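Side-chain contacts in putative hyaluronoglucosaminidase (Clostridium perfringens, PDB 6PWI), which probably hydrolyses N-acetylhexosamine linkages in glycans, as a cell-wall-anchored member of glycoside hydrolase family 84: residues E276-K281 with E312-W317; N531-K536 with E540-E545; R504-K509 with K618-I623. All coordinates share one frame; numbering follows the deposited sequence.

Interaction 1 of 3, residues E276-K281 with E312-W317; sequences EKIIAK and EDLEKW
I279 lies across one face of the W317 indole, sending two branches to the ring. Its CG1 sits over that face, while the methyl CG2 is closest to the pyrrole side, 3.9 Å from W317 CD1. The two side chains slide past each other in opposite directions, aliphatic carbon against the flat aromatic ring. W317 reaches across because CG stands anti to the backbone N (chi1 177°), and its NE1 is turned to E283 OE2, one hydrogen bond that also restrains the rotation of the indole. A tryptophan suits the place: its broad carbon surface serves the packing and its one N-H finds a carboxylate on the neighbouring helix.

Both segments belong to helices of the (β/α)8 barrel, 268-286 and 304-321, which flank strand 293-296 in sequence and pack side by side on the barrel's outside. The axes of the two short segments come within 11.3 Å and cross at -42°.

L314 meets I278 at about a right angle, CD2 against CG2 at 4.0 Å, and the same CD2 lies more loosely against I279 CG1, at 4.4 Å. Branched aliphatics are apt here, since the surroundings are apolar too: I278 also touches I255 of strand 250-255, and L314 touches F282 and F327. The side chain of I278 is about 12 Å from that of D299, the predicted proton donor.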
loop_
_atom_site.group_PDB
_atom_site.type_symbol
_atom_site.label_atom_id
_atom_site.label_comp_id
_atom_site.label_asym_id
_atom_site.label_seq_id
_atom_site.Cartn_x
_atom_site.Cartn_y
_atom_site.Cartn_z
ATOM N N GLU A 276 -33.857 -8.427 5.753
ATOM C CA GLU A 276 -33.683 -9.029 7.067
ATOM C C GLU A 276 -32.373 -9.814 7.101
ATOM O O GLU A 276 -31.655 -9.793 8.102
ATOM C CB GLU A 276 -34.854 -9.957 7.400
ATOM C CG GLU A 276 -36.050 -9.244 8.009
ATOM C CD GLU A 276 -37.153 -10.141 8.559
ATOM O OE1 GLU A 276 -36.904 -11.357 8.752
ATOM O OE2 GLU A 276 -38.263 -9.619 8.801
ATOM N N LYS A 277 -32.081 -10.495 5.988
ATOM C CA LYS A 277 -30.937 -11.388 5.901
ATOM C C LYS A 277 -29.644 -10.586 5.786
ATOM O O LYS A 277 -28.682 -10.882 6.492
ATOM C CB LYS A 277 -31.101 -12.391 4.756
ATOM C CG LYS A 277 -32.490 -12.997 4.665
ATOM C CD LYS A 277 -32.509 -14.486 4.478
ATOM C CE LYS A 277 -33.923 -15.023 4.548
ATOM N NZ LYS A 277 -34.083 -16.206 3.675
ATOM N N ILE A 278 -29.636 -9.564 4.917
ATOM C CA ILE A 278 -28.435 -8.759 4.747
ATOM C C ILE A 278 -28.062 -8.125 6.088
ATOM O O ILE A 278 -26.901 -8.158 6.492
ATOM C CB ILE A 278 -28.549 -7.743 3.586
ATOM C CG1 ILE A 278 -27.167 -7.285 3.107
ATOM C CG2 ILE A 278 -29.434 -6.560 3.953
ATOM C CD1 ILE A 278 -27.155 -6.630 1.740
ATOM N N ILE A 279 -29.066 -7.594 6.794
ATOM C CA ILE A 279 -28.835 -6.950 8.075
ATOM C C ILE A 279 -28.358 -7.996 9.083
ATOM O O ILE A 279 -27.491 -7.708 9.905
ATOM C CB ILE A 279 -30.082 -6.158 8.531
ATOM C CG1 ILE A 279 -30.177 -4.820 7.790
ATOM C CG2 ILE A 279 -30.105 -5.962 10.045
ATOM C CD1 ILE A 279 -31.515 -4.137 7.913
ATOM N N ALA A 280 -28.898 -9.216 8.998
ATOM C CA ALA A 280 -28.460 -10.277 9.890
ATOM C C ALA A 280 -26.974 -10.537 9.653
ATOM O O ALA A 280 -26.187 -10.594 10.598
ATOM C CB ALA A 280 -29.293 -11.522 9.693
ATOM N N LYS A 281 -26.603 -10.657 8.373
ATOM C CA LYS A 281 -25.227 -10.927 7.997
ATOM C C LYS A 281 -24.317 -9.812 8.503
ATOM O O LYS A 281 -23.232 -10.094 9.007
ATOM C CB LYS A 281 -25.082 -11.118 6.485
ATOM C CG LYS A 281 -23.692 -11.531 6.029
ATOM C CD LYS A 281 -23.108 -12.682 6.821
ATOM C CE LYS A 281 -22.338 -13.653 5.957
ATOM N NZ LYS A 281 -23.122 -14.056 4.764
ATOM N N GLU A 312 -30.212 3.070 1.026
ATOM C CA GLU A 312 -31.018 3.942 1.868
ATOM C C GLU A 312 -31.391 3.200 3.146
ATOM O O GLU A 312 -31.357 3.783 4.229
ATOM C CB GLU A 312 -32.266 4.429 1.127
ATOM C CG GLU A 312 -32.102 5.798 0.493
ATOM C CD GLU A 312 -33.036 6.139 -0.661
ATOM O OE1 GLU A 312 -33.783 5.244 -1.121
ATOM O OE2 GLU A 312 -33.006 7.303 -1.118
ATOM N N ASP A 313 -31.710 1.904 3.000
ATOM C CA ASP A 313 -32.118 1.057 4.114
ATOM C C ASP A 313 -30.915 0.682 4.981
ATOM O O ASP A 313 -31.049 0.568 6.199
ATOM C CB ASP A 313 -32.944 -0.145 3.643
ATOM C CG ASP A 313 -34.392 0.205 3.318
ATOM O OD1 ASP A 313 -34.914 1.166 3.919
ATOM O OD2 ASP A 313 -34.992 -0.487 2.470
ATOM N N LEU A 314 -29.741 0.510 4.355
ATOM C CA LEU A 314 -28.535 0.159 5.089
ATOM C C LEU A 314 -28.023 1.367 5.862
ATOM O O LEU A 314 -27.417 1.207 6.920
ATOM C CB LEU A 314 -27.466 -0.380 4.133
ATOM C CG LEU A 314 -27.792 -1.720 3.475
ATOM C CD1 LEU A 314 -26.645 -2.184 2.593
ATOM C CD2 LEU A 314 -28.115 -2.776 4.518
ATOM N N GLU A 315 -28.275 2.570 5.334
ATOM C CA GLU A 315 -27.832 3.793 5.986
ATOM C C GLU A 315 -28.606 3.997 7.291
ATOM O O GLU A 315 -28.029 4.426 8.292
ATOM C CB GLU A 315 -27.936 4.989 5.036
ATOM C CG GLU A 315 -27.501 6.312 5.648
ATOM C CD GLU A 315 -26.015 6.503 5.928
ATOM O OE1 GLU A 315 -25.220 5.590 5.626
ATOM O OE2 GLU A 315 -25.651 7.577 6.450
ATOM N N LYS A 316 -29.909 3.670 7.276
ATOM C CA LYS A 316 -30.746 3.763 8.466
ATOM C C LYS A 316 -30.158 2.888 9.571
ATOM O O LYS A 316 -29.977 3.349 10.698
ATOM C CB LYS A 316 -32.209 3.422 8.156
ATOM C CG LYS A 316 -33.093 4.596 7.739
ATOM C CD LYS A 316 -34.566 4.246 7.544
ATOM C CE LYS A 316 -34.953 3.949 6.108
ATOM N N TRP A 317 -29.835 1.637 9.217
ATOM C CA TRP A 317 -29.192 0.677 10.106
ATOM C C TRP A 317 -27.892 1.243 10.678
ATOM O O TRP A 317 -27.623 1.145 11.877
ATOM C CB TRP A 317 -28.951 -0.644 9.363
ATOM C CG TRP A 317 -28.223 -1.667 10.179
ATOM C CD1 TRP A 317 -28.763 -2.510 11.107
ATOM C CD2 TRP A 317 -26.814 -1.962 10.141
ATOM N NE1 TRP A 317 -27.790 -3.302 11.654
ATOM C CE2 TRP A 317 -26.582 -2.990 11.084
ATOM C CE3 TRP A 317 -25.728 -1.469 9.405
ATOM C CZ2 TRP A 317 -25.314 -3.528 11.303
ATOM C CZ3 TRP A 317 -24.473 -1.991 9.635
ATOM C CH2 TRP A 317 -24.270 -3.011 10.567
#

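Interaction 2 of 3, residues N531-K536 with E540-E545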
loop_
_atom_site.group_PDB
_atom_site.type_symbol
_atom_site.label_atom_id
_atom_site.label_comp_id
_atom_site.label_asym_id
_atom_site.label_seq_id
_atom_site.Cartn_x
_atom_site.Cartn_y
_atom_site.Cartn_z
ATOM N N ASN A 531 22.312 -13.455 -4.623
ATOM C CA ASN A 531 23.029 -14.501 -3.909
ATOM C C ASN A 531 23.062 -14.227 -2.404
ATOM O O ASN A 531 23.204 -15.155 -1.613
ATOM C CB ASN A 531 24.418 -14.771 -4.497
ATOM C CG ASN A 531 24.391 -15.526 -5.812
ATOM O OD1 ASN A 531 23.513 -16.353 -6.055
ATOM N ND2 ASN A 531 25.348 -15.244 -6.673
ATOM N N ASN A 532 22.908 -12.962 -2.002
ATOM C CA ASN A 532 23.073 -12.599 -0.603
ATOM C C ASN A 532 21.725 -12.442 0.092
ATOM O O ASN A 532 21.672 -12.391 1.321
ATOM C CB ASN A 532 23.880 -11.307 -0.431
ATOM C CG ASN A 532 25.305 -11.443 -0.916
ATOM O OD1 ASN A 532 25.905 -12.501 -0.768
ATOM N ND2 ASN A 532 25.848 -10.385 -1.497
ATOM N N PHE A 533 20.647 -12.356 -0.697
ATOM C CA PHE A 533 19.360 -11.948 -0.157
ATOM C C PHE A 533 18.861 -12.945 0.889
ATOM O O PHE A 533 18.534 -12.537 2.005
ATOM C CB PHE A 533 18.339 -11.710 -1.268
ATOM C CG PHE A 533 16.935 -11.486 -0.771
ATOM C CD1 PHE A 533 16.569 -10.282 -0.184
ATOM C CD2 PHE A 533 15.973 -12.479 -0.891
ATOM C CE1 PHE A 533 15.273 -10.074 0.269
ATOM C CE2 PHE A 533 14.680 -12.270 -0.433
ATOM C CZ PHE A 533 14.331 -11.070 0.147
ATOM N N ALA A 534 18.813 -14.236 0.522
ATOM C CA ALA A 534 18.261 -15.276 1.381
ATOM C C ALA A 534 19.054 -15.380 2.685
ATOM O O ALA A 534 18.495 -15.716 3.730
ATOM C CB ALA A 534 18.216 -16.598 0.657
ATOM N N THR A 535 20.352 -15.069 2.608
ATOM C CA THR A 535 21.226 -15.099 3.767
ATOM C C THR A 535 20.868 -13.955 4.710
ATOM O O THR A 535 20.851 -14.148 5.918
ATOM C CB THR A 535 22.703 -15.147 3.344
ATOM O OG1 THR A 535 22.997 -16.523 3.109
ATOM C CG2 THR A 535 23.667 -14.627 4.389
ATOM N N LYS A 536 20.573 -12.776 4.152
ATOM C CA LYS A 536 20.489 -11.563 4.954
ATOM C C LYS A 536 19.085 -11.366 5.521
ATOM O O LYS A 536 18.942 -10.943 6.665
ATOM C CB LYS A 536 20.984 -10.345 4.168
ATOM C CG LYS A 536 22.497 -10.250 4.041
ATOM C CD LYS A 536 22.959 -9.343 2.926
ATOM C CE LYS A 536 23.308 -7.949 3.392
ATOM N NZ LYS A 536 24.048 -7.226 2.335
ATOM N N GLU A 540 10.876 -15.069 6.209
ATOM C CA GLU A 540 10.602 -16.314 5.503
ATOM C C GLU A 540 9.466 -16.143 4.499
ATOM O O GLU A 540 9.475 -16.773 3.445
ATOM C CB GLU A 540 10.261 -17.441 6.482
ATOM C CG GLU A 540 11.425 -17.861 7.362
ATOM C CD GLU A 540 12.736 -18.083 6.620
ATOM O OE1 GLU A 540 12.717 -18.753 5.557
ATOM O OE2 GLU A 540 13.776 -17.562 7.095
ATOM N N LEU A 541 8.480 -15.309 4.845
ATOM C CA LEU A 541 7.297 -15.147 4.016
ATOM C C LEU A 541 7.661 -14.439 2.714
ATOM O O LEU A 541 7.188 -14.828 1.652
ATOM C CB LEU A 541 6.211 -14.389 4.789
ATOM C CG LEU A 541 5.458 -15.206 5.840
ATOM C CD1 LEU A 541 4.570 -14.306 6.685
ATOM C CD2 LEU A 541 4.648 -16.320 5.193
ATOM N N LEU A 542 8.514 -13.409 2.801
ATOM C CA LEU A 542 8.964 -12.688 1.621
ATOM C C LEU A 542 9.888 -13.581 0.788
ATOM O O LEU A 542 9.734 -13.670 -0.427
ATOM C CB LEU A 542 9.639 -11.388 2.069
ATOM C CG LEU A 542 10.343 -10.565 0.989
ATOM C CD1 LEU A 542 9.369 -10.100 -0.086
ATOM C CD2 LEU A 542 11.060 -9.378 1.613
ATOM N N LYS A 543 10.815 -14.274 1.460
ATOM C CA LYS A 543 11.808 -15.097 0.788
ATOM C C LYS A 543 11.155 -16.133 -0.125
ATOM O O LYS A 543 11.573 -16.277 -1.275
ATOM C CB LYS A 543 12.750 -15.759 1.796
ATOM C CG LYS A 543 13.744 -14.809 2.447
ATOM C CD LYS A 543 14.867 -15.526 3.159
ATOM C CE LYS A 543 14.626 -15.716 4.640
ATOM N NZ LYS A 543 15.789 -16.364 5.291
ATOM N N SER A 544 10.143 -16.852 0.383
ATOM C CA SER A 544 9.551 -17.951 -0.367
ATOM C C SER A 544 8.642 -17.425 -1.476
ATOM O O SER A 544 8.516 -18.044 -2.527
ATOM C CB SER A 544 8.840 -18.924 0.535
ATOM O OG SER A 544 7.619 -18.376 0.990
ATOM N N GLU A 545 8.046 -16.254 -1.241
ATOM C CA GLU A 545 7.158 -15.607 -2.188
ATOM C C GLU A 545 7.907 -15.220 -3.465
ATOM O O GLU A 545 7.409 -15.449 -4.566
ATOM C CB GLU A 545 6.637 -14.331 -1.544
ATOM C CG GLU A 545 5.166 -14.087 -1.762
ATOM C CD GLU A 545 4.696 -12.862 -0.993
ATOM O OE1 GLU A 545 4.066 -13.034 0.091
ATOM O OE2 GLU A 545 4.973 -11.737 -1.475
#
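Segments 531-536 and 540-545, of helices 513-536 and 540-572, run roughly antiparallel where A534 faces K543, their axes 10.4 Å apart at closest and their directions 153° from one another. Only three residues separate the two helices, which makes this the turn of a helical hairpin within the helical region that follows the catalytic barrel. The first helix is kinked in its last turn, where the N atoms of A534 and T535 lack bonds to the turn before.

On one flank F533 CZ meets L542 CD2 at 4.0 Å, with the methyl at the edge of the phenyl ring and in its plane; the two side chains cross at about a right angle. Each has CG anti to the backbone N, which carries it into the gap between the helices. The ring also packs edge-to-face with F473, so an aromatic residue fits a site where both aliphatic and aromatic neighbours gather.

K543 fills the other flank. Its CG lies 4.0 Å from F533 CE2, and CD passes A534, whose small methyl allows the close approach. A bend at chi3 (-95°) turns the amine toward the hairpin's end, where it bonds S537 O and forms a salt bridge with E540 OE2 on the syn side but tilted out of the carboxylate plane. The same NZ donates to A534 O at 3.2 Å, in the carbonyl plane, with a C=O...N angle of 149°.

Interaction 3 of 3, residues R504-K509 with K618-I623; sequences RRLWEK and KDLSKI
I623 sits opposite L506 and W507, and each of its side-chain branches has its own neighbour. From a CB directed at helix 496-507 the chain forks. The methyl CG2, anti to the backbone N, goes to the leucine, 3.7 Å from both L506 CG and L506 CD2. The other branch is met by the tryptophan: CG1 lies 4.0 Å from W507 CE3, on the benzene part of the indole, and the terminal CD1 comes to 4.1 Å from W507 CB, near the root of that side chain. A β-branched residue suits this position because one fork can serve two adjacent residues of the facing helix.

L506 is shared as well, for its CD2 touches L620 CD2 at 3.7 Å while the two leucines cross at about a right angle. Its chi1 of -176° swings CG toward helix 613-623. The contact joins the last turn of helix 496-507 to helix 613-623, the last of this chain, over the long helix 540-572 of the helical region, whose A567 touches L506 and whose Y563 and I564 touch L620.

Away from the interface, R504 NE bridges to OE1 of E508, the first residue past the helix, which lies tilted from the guanidinium plane; the same guanidinium also pairs with E501 and E510. Across the two segments themselves no hydrogen bond forms, so their mutual hold rests on shape and the burial of hydrocarbon.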
loop_
_atom_site.group_PDB
_atom_site.type_symbol
_atom_site.label_atom_id
_atom_site.label_comp_id
_atom_site.label_asym_id
_atom_site.label_seq_id
_atom_site.Cartn_x
_atom_site.Cartn_y
_atom_site.Cartn_z
ATOM N N ARG A 504 25.572 0.375 -28.291
ATOM C CA ARG A 504 25.961 1.173 -29.446
ATOM C C ARG A 504 27.456 1.010 -29.709
ATOM O O ARG A 504 27.852 0.780 -30.847
ATOM C CB ARG A 504 25.450 2.616 -29.394
ATOM C CG ARG A 504 26.175 3.503 -28.400
ATOM C CD ARG A 504 26.164 4.959 -28.837
ATOM N NE ARG A 504 27.144 5.200 -29.879
ATOM C CZ ARG A 504 28.458 5.303 -29.688
ATOM N NH1 ARG A 504 28.986 5.183 -28.481
ATOM N NH2 ARG A 504 29.245 5.516 -30.723
ATOM N N ARG A 505 28.265 1.055 -28.645
ATOM C CA ARG A 505 29.701 0.874 -28.790
ATOM C C ARG A 505 29.993 -0.429 -29.533
ATOM O O ARG A 505 30.778 -0.445 -30.476
ATOM C CB ARG A 505 30.415 0.927 -27.437
ATOM C CG ARG A 505 30.420 2.306 -26.795
ATOM C CD ARG A 505 31.339 2.305 -25.592
ATOM N NE ARG A 505 32.695 2.187 -26.092
ATOM C CZ ARG A 505 33.540 3.199 -26.232
ATOM N NH1 ARG A 505 34.751 2.985 -26.716
ATOM N NH2 ARG A 505 33.176 4.417 -25.876
ATOM N N LEU A 506 29.340 -1.514 -29.110
ATOM C CA LEU A 506 29.589 -2.825 -29.681
ATOM C C LEU A 506 29.149 -2.837 -31.141
ATOM O O LEU A 506 29.871 -3.346 -31.995
ATOM C CB LEU A 506 28.837 -3.875 -28.860
ATOM C CG LEU A 506 29.065 -5.333 -29.259
ATOM C CD1 LEU A 506 30.517 -5.754 -29.039
ATOM C CD2 LEU A 506 28.127 -6.238 -28.472
ATOM N N TRP A 507 27.982 -2.246 -31.413
ATOM C CA TRP A 507 27.337 -2.344 -32.712
ATOM C C TRP A 507 27.971 -1.382 -33.714
ATOM O O TRP A 507 27.923 -1.628 -34.916
ATOM C CB TRP A 507 25.824 -2.128 -32.569
ATOM C CG TRP A 507 25.053 -2.055 -33.852
ATOM C CD1 TRP A 507 24.311 -0.995 -34.292
ATOM C CD2 TRP A 507 24.929 -3.076 -34.862
ATOM N NE1 TRP A 507 23.739 -1.282 -35.503
ATOM C CE2 TRP A 507 24.097 -2.550 -35.879
ATOM C CE3 TRP A 507 25.435 -4.374 -35.016
ATOM C CZ2 TRP A 507 23.762 -3.281 -37.021
ATOM C CZ3 TRP A 507 25.105 -5.097 -36.145
ATOM C CH2 TRP A 507 24.278 -4.555 -37.134
ATOM N N GLU A 508 28.558 -0.290 -33.213
ATOM C CA GLU A 508 29.156 0.720 -34.072
ATOM C C GLU A 508 30.665 0.512 -34.134
ATOM O O GLU A 508 31.408 1.438 -34.457
ATOM C CB GLU A 508 28.745 2.128 -33.640
ATOM C CG GLU A 508 27.408 2.555 -34.222
ATOM C CD GLU A 508 26.778 3.820 -33.654
ATOM O OE1 GLU A 508 27.295 4.360 -32.642
ATOM O OE2 GLU A 508 25.762 4.267 -34.220
ATOM N N LYS A 509 31.091 -0.720 -33.827
ATOM C CA LYS A 509 32.453 -1.192 -34.029
ATOM C C LYS A 509 33.441 -0.259 -33.331
ATOM O O LYS A 509 34.351 0.274 -33.965
ATOM C CB LYS A 509 32.767 -1.308 -35.527
ATOM C CG LYS A 509 31.697 -1.966 -36.388
ATOM C CD LYS A 509 31.805 -3.480 -36.457
ATOM C CE LYS A 509 30.914 -4.093 -37.519
ATOM N NZ LYS A 509 29.476 -3.891 -37.218
ATOM N N LYS A 618 19.286 -10.451 -25.733
ATOM C CA LYS A 618 18.933 -10.858 -27.082
ATOM C C LYS A 618 19.811 -10.112 -28.086
ATOM O O LYS A 618 20.301 -10.705 -29.047
ATOM C CB LYS A 618 17.436 -10.658 -27.331
ATOM C CG LYS A 618 16.553 -11.751 -26.747
ATOM C CD LYS A 618 15.090 -11.386 -26.760
ATOM C CE LYS A 618 14.184 -12.507 -26.293
ATOM N NZ LYS A 618 12.761 -12.087 -26.323
ATOM N N ASP A 619 20.010 -8.816 -27.827
ATOM C CA ASP A 619 20.851 -7.951 -28.634
ATOM C C ASP A 619 22.281 -8.485 -28.661
ATOM O O ASP A 619 22.868 -8.623 -29.731
ATOM C CB ASP A 619 20.807 -6.511 -28.119
ATOM C CG ASP A 619 19.778 -5.630 -28.811
ATOM O OD1 ASP A 619 19.172 -6.096 -29.807
ATOM O OD2 ASP A 619 19.607 -4.461 -28.363
ATOM N N LEU A 620 22.842 -8.772 -27.479
ATOM C CA LEU A 620 24.209 -9.256 -27.394
ATOM C C LEU A 620 24.361 -10.517 -28.237
ATOM O O LEU A 620 25.359 -10.674 -28.934
ATOM C CB LEU A 620 24.579 -9.530 -25.935
ATOM C CG LEU A 620 24.983 -8.304 -25.119
ATOM C CD1 LEU A 620 25.035 -8.634 -23.634
ATOM C CD2 LEU A 620 26.321 -7.763 -25.587
ATOM N N SER A 621 23.361 -11.405 -28.180
ATOM C CA SER A 621 23.512 -12.716 -28.787
ATOM C C SER A 621 23.412 -12.624 -30.308
ATOM O O SER A 621 23.949 -13.482 -31.005
ATOM C CB SER A 621 22.571 -13.736 -28.192
ATOM O OG SER A 621 21.285 -13.637 -28.779
ATOM N N LYS A 622 22.739 -11.577 -30.808
ATOM C CA LYS A 622 22.614 -11.319 -32.237
ATOM C C LYS A 622 23.864 -10.622 -32.773
ATOM O O LYS A 622 24.274 -10.868 -33.900
ATOM C CB LYS A 622 21.406 -10.428 -32.536
ATOM C CG LYS A 622 20.080 -11.152 -32.708
ATOM C CD LYS A 622 18.895 -10.195 -32.756
ATOM C CE LYS A 622 17.615 -10.788 -32.193
ATOM N NZ LYS A 622 16.814 -9.774 -31.461
ATOM N N ILE A 623 24.456 -9.732 -31.974
ATOM C CA ILE A 623 25.567 -8.922 -32.439
ATOM C C ILE A 623 26.849 -9.749 -32.400
ATOM O O ILE A 623 27.613 -9.747 -33.360
ATOM C CB ILE A 623 25.683 -7.609 -31.640
ATOM C CG1 ILE A 623 24.497 -6.680 -31.912
ATOM C CG2 ILE A 623 27.009 -6.920 -31.921
ATOM C CD1 ILE A 623 24.319 -5.579 -30.885
#

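How the interactions relate
Interaction 1 comes first along the chain and belongs to the (β/α)8 barrel, where two neighbouring outer helices pack together. Interactions 2 and 3 both lie in the helical region that follows it, on the opposite side of the chain's centre. Interaction 2 is nested inside the loop closed by interaction 3, and helix 540-572 ties them together: it supplies one side of the hairpin and backs the helices of interaction 3. The centres of interactions 2 and 3 are about 35 Å apart. Interactions 1 and 2 have centres about 46 Å apart. The three contacts are separate, although the start of helix 540-572 also packs on barrel helix 193-204, from where the helical region extends away.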